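Local coordinates for hypothetical protein Atu1826 (Agrobacterium tumefaciens, PDB 2I3D) that is of unknown function but is probably a hydrolase of the alpha/beta-hydrolase fold, related to S15-family peptidases, at residues P48-L53 and R78-L83; E147-I152 and A165-S170; A153-T158 and D179-E184. One frame throughout, in Å; residues are numbered along the deposited sequence.

Contact 1 (P48-L53 and R78-L83)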
loop_
_atom_site.group_PDB
_atom_site.type_symbol
_atom_site.label_atom_id
_atom_site.label_comp_id
_atom_site.label_asym_id
_atom_site.label_seq_id
_atom_site.Cartn_x
_atom_site.Cartn_y
_atom_site.Cartn_z
ATOM N N PRO B 48 5.502 15.318 22.003
ATOM C CA PRO B 48 4.569 15.808 21.001
ATOM C C PRO B 48 3.782 14.641 20.424
ATOM O O PRO B 48 4.258 13.507 20.460
ATOM C CB PRO B 48 5.490 16.395 19.930
ATOM C CG PRO B 48 6.765 15.594 20.035
ATOM C CD PRO B 48 6.901 15.408 21.552
ATOM N N ILE B 49 2.582 14.944 19.930
ATOM C CA ILE B 49 1.707 13.964 19.283
ATOM C C ILE B 49 1.827 14.039 17.750
ATOM O O ILE B 49 1.863 15.113 17.166
ATOM C CB ILE B 49 0.240 14.159 19.701
ATOM C CG1 ILE B 49 0.095 13.829 21.204
ATOM C CG2 ILE B 49 -0.705 13.260 18.891
ATOM C CD1 ILE B 49 -1.124 14.445 21.886
ATOM N N ALA B 50 1.834 12.877 17.114
ATOM C CA ALA B 50 1.784 12.839 15.656
ATOM C C ALA B 50 0.549 12.036 15.240
ATOM O O ALA B 50 0.336 10.937 15.760
ATOM C CB ALA B 50 3.051 12.211 15.082
ATOM N N ILE B 51 -0.264 12.586 14.341
ATOM C CA ILE B 51 -1.441 11.895 13.782
ATOM C C ILE B 51 -1.166 11.648 12.294
ATOM O O ILE B 51 -0.788 12.597 11.570
ATOM C CB ILE B 51 -2.716 12.781 13.892
ATOM C CG1 ILE B 51 -2.929 13.232 15.361
ATOM C CG2 ILE B 51 -3.942 12.067 13.371
ATOM C CD1 ILE B 51 -3.275 12.119 16.399
ATOM N N ILE B 52 -1.388 10.419 11.843
ATOM C CA ILE B 52 -1.068 10.028 10.456
ATOM C C ILE B 52 -2.362 9.650 9.728
ATOM O O ILE B 52 -3.120 8.780 10.249
ATOM C CB ILE B 52 -0.087 8.805 10.412
ATOM C CG1 ILE B 52 0.972 8.898 11.520
ATOM C CG2 ILE B 52 0.510 8.663 8.987
ATOM C CD1 ILE B 52 1.932 10.080 11.408
ATOM N N LEU B 53 -2.604 10.265 8.551
ATOM C CA LEU B 53 -3.885 10.165 7.842
ATOM C C LEU B 53 -3.719 9.511 6.475
ATOM O O LEU B 53 -2.800 9.848 5.736
ATOM C CB LEU B 53 -4.531 11.568 7.707
ATOM C CG LEU B 53 -4.752 12.244 9.071
ATOM C CD1 LEU B 53 -5.188 13.718 8.926
ATOM C CD2 LEU B 53 -5.734 11.411 9.922
ATOM N N ARG B 78 11.217 8.989 16.474
ATOM C CA ARG B 78 11.701 10.299 16.939
ATOM C C ARG B 78 11.058 10.765 18.275
ATOM O O ARG B 78 11.141 11.953 18.646
ATOM C CB ARG B 78 11.561 11.360 15.842
ATOM C CG ARG B 78 12.451 11.113 14.631
ATOM C CD ARG B 78 13.903 10.875 14.996
ATOM N NE ARG B 78 14.726 10.823 13.788
ATOM C CZ ARG B 78 15.083 9.719 13.124
ATOM N NH1 ARG B 78 14.723 8.519 13.565
ATOM N NH2 ARG B 78 15.817 9.824 12.008
ATOM N N GLY B 79 10.423 9.828 18.982
ATOM C CA GLY B 79 9.883 10.081 20.332
ATOM C C GLY B 79 8.494 10.678 20.417
ATOM O O GLY B 79 8.061 11.104 21.497
ATOM N N PHE B 80 7.773 10.723 19.298
ATOM C CA PHE B 80 6.405 11.240 19.314
ATOM C C PHE B 80 5.430 10.183 19.858
ATOM O O PHE B 80 5.596 8.977 19.633
ATOM C CB PHE B 80 5.925 11.578 17.888
ATOM C CG PHE B 80 6.458 12.888 17.334
ATOM C CD1 PHE B 80 7.802 13.017 17.006
ATOM C CD2 PHE B 80 5.596 13.968 17.109
ATOM C CE1 PHE B 80 8.295 14.223 16.481
ATOM C CE2 PHE B 80 6.071 15.177 16.599
ATOM C CZ PHE B 80 7.418 15.300 16.264
ATOM N N THR B 81 4.400 10.633 20.564
ATOM C CA THR B 81 3.220 9.793 20.795
ATOM C C THR B 81 2.488 9.771 19.453
ATOM O O THR B 81 2.144 10.828 18.917
ATOM C CB THR B 81 2.326 10.401 21.887
ATOM O OG1 THR B 81 2.990 10.222 23.147
ATOM C CG2 THR B 81 0.925 9.759 21.909
ATOM N N THR B 82 2.229 8.582 18.922
ATOM C CA THR B 82 1.849 8.487 17.501
ATOM C C THR B 82 0.592 7.677 17.324
ATOM O O THR B 82 0.456 6.610 17.929
ATOM C CB THR B 82 3.029 7.902 16.589
ATOM O OG1 THR B 82 4.256 8.543 16.940
ATOM C CG2 THR B 82 2.766 8.123 15.109
ATOM N N LEU B 83 -0.323 8.167 16.485
ATOM C CA LEU B 83 -1.562 7.441 16.174
ATOM C C LEU B 83 -1.789 7.452 14.673
ATOM O O LEU B 83 -1.725 8.520 14.078
ATOM C CB LEU B 83 -2.759 8.117 16.865
ATOM C CG LEU B 83 -4.135 7.527 16.553
ATOM C CD1 LEU B 83 -4.307 6.139 17.217
ATOM C CD2 LEU B 83 -5.200 8.482 16.996
#
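With CG turned away from its carbonyl carbon (chi1 -78°), Phe80 holds its ring against Pro48, and with CG opposite the backbone N (chi1 176°) Leu83 runs beside Ile51. Leu83 and Ile51 lie on the paired parallel strands of a beta-alpha-beta unit, strand 49-53, helix 66-77 and strand 81-85, in the central sheet of an alpha/beta-hydrolase fold; Pro48 and Phe80 sit just before them, where the strand pair begins.

The two strands run nearly parallel, their axes 4.6 Å apart at closest approach. Four backbone bonds join the two segments in alternation: Thr81 N gives to Pro48 O, Thr81 O takes from Ala50 N at 2.7 Å, Ala50 O takes from Leu83 N, and Leu83 O takes from Ile52 N at 3.0 Å. Ile49 therefore pairs with Thr81, Ala50 with Thr82 and Ile51 with Leu83.

On the face carrying Ile49, Thr81, Ile51 and Leu83, the partners lie alongside each other and point the same way. Ile51 CD1 reaches Leu83 CB at 4.1 Å, under the cover of helix 101-117, where Leu111 and Val114 meet this pair. Thr81 sends its hydroxyl outside the pair, to Ser42 N. The other face carries Ala50, Thr82 and Ile52 and meets helix 66-77; here Ile52 CG1 packs against Thr82 CG2.

That helix ends in a Schellman motif with Gly79, at positive phi, as its C-prime residue, and the chain turns straight into Phe80. Trp125 and Phe75 each make an edge-to-face contact with the Phe80 ring. Ala50 CB comes obliquely to Phe80 CD2 at 3.7 Å. The proline crosses the phenylalanine at about a right angle in a CH-pi contact, Pro48 CG standing over one ring face of Phe80, 3.6 Å from the centroid and 15° off the normal.

Contact 2 (E147-I152 and A165-S170); sequences EGFMSI and APCPSS
Glu147-Phe149, on strand 146-152, and Cys167-Ser170, in the loop leading to strand 171-176, run at 92° to each other, and no direct hydrogen bond joins the two segments. Gly148 CA instead points its C-H at Ser170 O, 3.5 Å away, and one water bridges the backbones: it donates to Glu147 O at 2.8 Å and accepts from Ser170 N.

Phe149 carries most of the side-chain contact. Its CG sits between the backbone N and the carbonyl carbon (chi1 65°), which swings the ring out to the loop. Phe149 CE2 leads, meeting Ser169 O at 3.3 Å in the ring plane, at the edge; that buried carbonyl oxygen has no hydrogen-bond partner in the model. Cys167 SG approaches the same Phe149 CE2 at 3.8 Å, an oblique sulfur-aromatic contact. Ser169 lays CB against Glu147 O, while its OG is hydrogen-bonded to Ile146 O.

Arg232 of helix 218-233 hydrogen-bonds to Glu147 O and more weakly to Ser170 O. The Phe149 ring also packs on Met137 and Leu140 of helix 131-142 and on Val126 of strand 124-129, while the Phe149 backbone is hydrogen-bonded to Leu172 of strand 171-176.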
loop_
_atom_site.group_PDB
_atom_site.type_symbol
_atom_site.label_atom_id
_atom_site.label_comp_id
_atom_site.label_asym_id
_atom_site.label_seq_id
_atom_site.Cartn_x
_atom_site.Cartn_y
_atom_site.Cartn_z
ATOM N N GLU B 147 1.977 22.286 15.029
ATOM C CA GLU B 147 3.077 23.198 14.668
ATOM C C GLU B 147 3.899 22.760 13.457
ATOM O O GLU B 147 4.807 23.478 13.011
ATOM C CB GLU B 147 3.976 23.481 15.874
ATOM C CG GLU B 147 4.772 22.315 16.380
ATOM C CD GLU B 147 5.651 22.705 17.566
ATOM O OE1 GLU B 147 6.876 22.534 17.471
ATOM O OE2 GLU B 147 5.103 23.212 18.581
ATOM N N GLY B 148 3.544 21.607 12.891
ATOM C CA GLY B 148 4.239 21.132 11.681
ATOM C C GLY B 148 3.336 20.167 10.966
ATOM O O GLY B 148 2.473 19.509 11.584
ATOM N N PHE B 149 3.584 20.029 9.661
ATOM C CA PHE B 149 2.851 19.039 8.887
ATOM C C PHE B 149 3.736 18.449 7.802
ATOM O O PHE B 149 4.753 19.059 7.419
ATOM C CB PHE B 149 1.616 19.667 8.209
ATOM C CG PHE B 149 1.972 20.732 7.160
ATOM C CD1 PHE B 149 2.235 20.383 5.836
ATOM C CD2 PHE B 149 2.079 22.087 7.520
ATOM C CE1 PHE B 149 2.577 21.354 4.881
ATOM C CE2 PHE B 149 2.399 23.052 6.575
ATOM C CZ PHE B 149 2.668 22.683 5.252
HETATM N N MSE B 150 3.317 17.271 7.323
HETATM C CA MSE B 150 3.842 16.701 6.100
HETATM C C MSE B 150 2.632 16.388 5.237
HETATM O O MSE B 150 1.652 15.764 5.746
HETATM C CB MSE B 150 4.584 15.412 6.407
HETATM C CG MSE B 150 5.827 15.637 7.215
HETATM SE SE MSE B 150 6.681 13.886 7.433
HETATM C CE MSE B 150 8.109 14.523 8.595
ATOM N N SER B 151 2.680 16.813 3.968
ATOM C CA SER B 151 1.595 16.528 3.010
ATOM C C SER B 151 2.235 15.822 1.840
ATOM O O SER B 151 2.952 16.450 1.059
ATOM C CB SER B 151 0.904 17.800 2.541
ATOM O OG SER B 151 0.098 18.293 3.562
ATOM N N ILE B 152 1.992 14.516 1.750
ATOM C CA ILE B 152 2.578 13.659 0.740
ATOM C C ILE B 152 1.525 13.519 -0.389
ATOM O O ILE B 152 0.391 13.070 -0.146
ATOM C CB ILE B 152 2.906 12.284 1.297
ATOM C CG1 ILE B 152 3.992 12.409 2.371
ATOM C CG2 ILE B 152 3.415 11.410 0.161
ATOM C CD1 ILE B 152 3.587 13.005 3.743
ATOM N N ALA B 165 -5.496 29.944 4.461
ATOM C CA ALA B 165 -5.460 31.384 4.202
ATOM C C ALA B 165 -5.441 32.187 5.511
ATOM O O ALA B 165 -6.435 32.841 5.866
ATOM C CB ALA B 165 -6.646 31.781 3.345
ATOM N N PRO B 166 -4.280 32.222 6.188
ATOM C CA PRO B 166 -3.099 31.570 5.651
ATOM C C PRO B 166 -2.837 30.222 6.343
ATOM O O PRO B 166 -3.420 29.893 7.396
ATOM C CB PRO B 166 -1.977 32.561 6.012
ATOM C CG PRO B 166 -2.438 33.080 7.371
ATOM C CD PRO B 166 -3.965 32.950 7.443
ATOM N N CYS B 167 -1.977 29.461 5.699
ATOM C CA CYS B 167 -1.414 28.308 6.312
ATOM C C CYS B 167 -0.689 28.770 7.585
ATOM O O CYS B 167 0.133 29.676 7.526
ATOM C CB CYS B 167 -0.492 27.603 5.335
ATOM S SG CYS B 167 0.218 26.080 5.985
ATOM N N PRO B 168 -1.017 28.170 8.732
ATOM C CA PRO B 168 -0.505 28.659 10.022
ATOM C C PRO B 168 0.900 28.153 10.477
ATOM O O PRO B 168 1.491 28.647 11.471
ATOM C CB PRO B 168 -1.620 28.212 10.978
ATOM C CG PRO B 168 -2.021 26.898 10.422
ATOM C CD PRO B 168 -2.038 27.118 8.926
ATOM N N SER B 169 1.413 27.156 9.768
ATOM C CA SER B 169 2.629 26.476 10.203
ATOM C C SER B 169 3.511 26.163 9.012
ATOM O O SER B 169 3.036 26.060 7.856
ATOM C CB SER B 169 2.292 25.159 10.930
ATOM O OG SER B 169 1.527 25.424 12.101
ATOM N N SER B 170 4.796 26.004 9.313
ATOM C CA SER B 170 5.760 25.507 8.353
ATOM C C SER B 170 5.558 23.987 8.196
ATOM O O SER B 170 5.188 23.295 9.137
ATOM C CB SER B 170 7.164 25.773 8.899
ATOM O OG SER B 170 7.388 27.197 8.942
HETATM O O HOH W 1 5.374 26.082 12.148
#

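Contact 3 (A153-T158 and D179-E184)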
loop_
_atom_site.group_PDB
_atom_site.type_symbol
_atom_site.label_atom_id
_atom_site.label_comp_id
_atom_site.label_asym_id
_atom_site.label_seq_id
_atom_site.Cartn_x
_atom_site.Cartn_y
_atom_site.Cartn_z
ATOM N N ALA B 153 1.903 13.928 -1.591
ATOM C CA ALA B 153 1.017 13.795 -2.776
ATOM C C ALA B 153 -0.348 14.479 -2.607
ATOM O O ALA B 153 -1.375 13.854 -2.859
ATOM C CB ALA B 153 0.779 12.298 -3.176
ATOM N N PRO B 154 -0.364 15.764 -2.251
ATOM C CA PRO B 154 -1.660 16.458 -2.129
ATOM C C PRO B 154 -2.327 16.624 -3.524
ATOM O O PRO B 154 -1.608 16.586 -4.550
ATOM C CB PRO B 154 -1.248 17.816 -1.555
ATOM C CG PRO B 154 0.102 18.094 -2.182
ATOM C CD PRO B 154 0.785 16.685 -2.145
ATOM N N GLN B 155 -3.666 16.799 -3.587
ATOM C CA GLN B 155 -4.367 16.755 -4.866
ATOM C C GLN B 155 -5.170 18.045 -4.978
ATOM O O GLN B 155 -6.397 18.039 -4.873
ATOM C CB GLN B 155 -5.350 15.572 -4.905
ATOM C CG GLN B 155 -4.741 14.205 -4.663
ATOM C CD GLN B 155 -5.817 13.272 -4.140
ATOM O OE1 GLN B 155 -6.356 12.392 -4.858
ATOM N NE2 GLN B 155 -6.149 13.469 -2.877
ATOM N N PRO B 156 -4.486 19.180 -5.167
ATOM C CA PRO B 156 -5.247 20.461 -5.180
ATOM C C PRO B 156 -6.081 20.723 -6.462
ATOM O O PRO B 156 -6.815 21.731 -6.525
ATOM C CB PRO B 156 -4.149 21.532 -5.092
ATOM C CG PRO B 156 -2.853 20.838 -5.662
ATOM C CD PRO B 156 -3.023 19.353 -5.311
ATOM N N ASN B 157 -5.960 19.838 -7.452
ATOM C CA ASN B 157 -6.818 19.843 -8.622
ATOM C C ASN B 157 -8.135 19.093 -8.360
ATOM O O ASN B 157 -9.089 19.277 -9.100
ATOM C CB ASN B 157 -6.074 19.222 -9.850
ATOM C CG ASN B 157 -5.550 17.780 -9.595
ATOM O OD1 ASN B 157 -5.263 17.398 -8.469
ATOM N ND2 ASN B 157 -5.473 16.957 -10.682
ATOM N N THR B 158 -8.169 18.248 -7.316
ATOM C CA THR B 158 -9.346 17.412 -7.002
ATOM C C THR B 158 -10.080 17.878 -5.744
ATOM O O THR B 158 -11.328 17.753 -5.648
ATOM C CB THR B 158 -8.874 15.944 -6.757
ATOM O OG1 THR B 158 -8.128 15.487 -7.893
ATOM C CG2 THR B 158 -10.070 15.026 -6.450
ATOM N N ASP B 179 3.530 11.862 -11.349
ATOM C CA ASP B 179 2.198 11.741 -10.750
ATOM C C ASP B 179 1.138 12.195 -11.776
ATOM O O ASP B 179 1.113 13.377 -12.167
ATOM C CB ASP B 179 2.150 12.582 -9.460
ATOM C CG ASP B 179 0.897 12.380 -8.672
ATOM O OD1 ASP B 179 -0.158 12.018 -9.226
ATOM O OD2 ASP B 179 0.949 12.612 -7.446
ATOM N N LYS B 180 0.291 11.262 -12.221
ATOM C CA LYS B 180 -0.773 11.628 -13.183
ATOM C C LYS B 180 -2.108 11.911 -12.498
ATOM O O LYS B 180 -3.057 12.433 -13.142
ATOM C CB LYS B 180 -0.938 10.508 -14.244
ATOM C CG LYS B 180 0.283 10.466 -15.170
ATOM C CD LYS B 180 0.134 9.464 -16.291
ATOM C CE LYS B 180 1.475 9.289 -17.029
ATOM N NZ LYS B 180 1.937 10.538 -17.743
ATOM N N VAL B 181 -2.193 11.538 -11.218
ATOM C CA VAL B 181 -3.361 11.827 -10.356
ATOM C C VAL B 181 -3.413 13.323 -9.979
ATOM O O VAL B 181 -4.456 13.997 -10.115
ATOM C CB VAL B 181 -3.377 10.957 -9.086
ATOM C CG1 VAL B 181 -4.503 11.415 -8.147
ATOM C CG2 VAL B 181 -3.568 9.442 -9.425
ATOM N N ALA B 182 -2.269 13.819 -9.496
ATOM C CA ALA B 182 -2.102 15.223 -9.099
ATOM C C ALA B 182 -0.807 15.729 -9.735
ATOM O O ALA B 182 0.269 15.600 -9.140
ATOM C CB ALA B 182 -2.027 15.310 -7.563
ATOM N N PRO B 183 -0.878 16.194 -11.002
ATOM C CA PRO B 183 0.320 16.626 -11.734
ATOM C C PRO B 183 1.133 17.736 -11.057
ATOM O O PRO B 183 0.618 18.495 -10.251
ATOM C CB PRO B 183 -0.246 17.114 -13.064
ATOM C CG PRO B 183 -1.496 16.195 -13.246
ATOM C CD PRO B 183 -2.085 16.218 -11.876
ATOM N N GLU B 184 2.399 17.811 -11.434
ATOM C CA GLU B 184 3.335 18.782 -10.869
ATOM C C GLU B 184 2.788 20.166 -10.998
ATOM O O GLU B 184 2.955 20.969 -10.100
ATOM C CB GLU B 184 4.630 18.808 -11.683
ATOM C CG GLU B 184 5.664 17.837 -11.370
ATOM C CD GLU B 184 6.972 18.274 -12.041
ATOM O OE1 GLU B 184 7.176 17.902 -13.189
ATOM O OE2 GLU B 184 7.737 19.049 -11.445
HETATM O O HOH W 2 0.753 15.097 -5.624
#
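Asn157 reaches across to the 179-184 loop with its whole side chain. From CB, CG is placed between the backbone N and the carbonyl carbon (chi1 56°), and the amide opens toward the Val181-Pro183 backbone. Asn157 CG lies 4.0 Å from Val181 O. Asn157 OD1 sits by Val181 O and Ala182 CA, 3.9 Å from each, and little farther from Ala182 CB. At the other tip, Asn157 ND2 donates to Val181 O at 3.2 Å. The bond is nearly straight, 174° at the hydrogen, and the acceptor lies in the amide plane, although the donor is tilted from the plane of the Val181 carbonyl. The same ND2 also lies 3.7 Å from Pro183 CD, the two side chains crossing at about a right angle. This one bond to Val181 O is the only direct hydrogen bond between the segments.

Most of the remaining direct contact is van der Waals packing around Ala182, whose CB points into the 153-158 loop. It presses on Pro154 O at 3.3 Å and also meets Gln155, touching CA and the side-chain CG. Farther along that side chain, Gln155 OE1 comes to Val181 CG1 at 3.9 Å, and Gln155 also packs on Ser130.

Asp179 braces its own loop: its OD1 accepts from Ala182 N at 2.8 Å, an Asx motif in which the donor arrives from above the carboxylate plane. Its other oxygen, OD2, has two partners. A water donates both to Pro154 O and to Asp179 OD2, and His212 ND1 is hydrogen-bonded to the same OD2. With Ser130 on a probable nucleophile elbow (GxSxG), Asp179 and His212 fit the Ser-His-Asp catalytic triad of alpha/beta hydrolases; the two loops meeting here probably form the acid-bearing side of that site.

Contacts 1 and 2 reach the same central sheet, with centres 16 Å apart and nearest atoms about 7 Å apart; strand 124-129 lies between strands 49-53 and 146-152. Contact 3 continues directly from contact 2, since 147-152 runs into 153-158, and their segments alternate along the chain, although the two centres are 18 Å apart. Contact 1 is farther from contact 3, 26 Å between centres, and across the middle of the chain from it. Contact 3 holds the probable triad acid, Asp179, and its Gln155 touches the putative nucleophile elbow, whereas Ile52 of contact 1 and Phe149 of contact 2 lie near that elbow without touching it. The magnesium ion is about 10 Å from the side chain of Ser170 in contact 2.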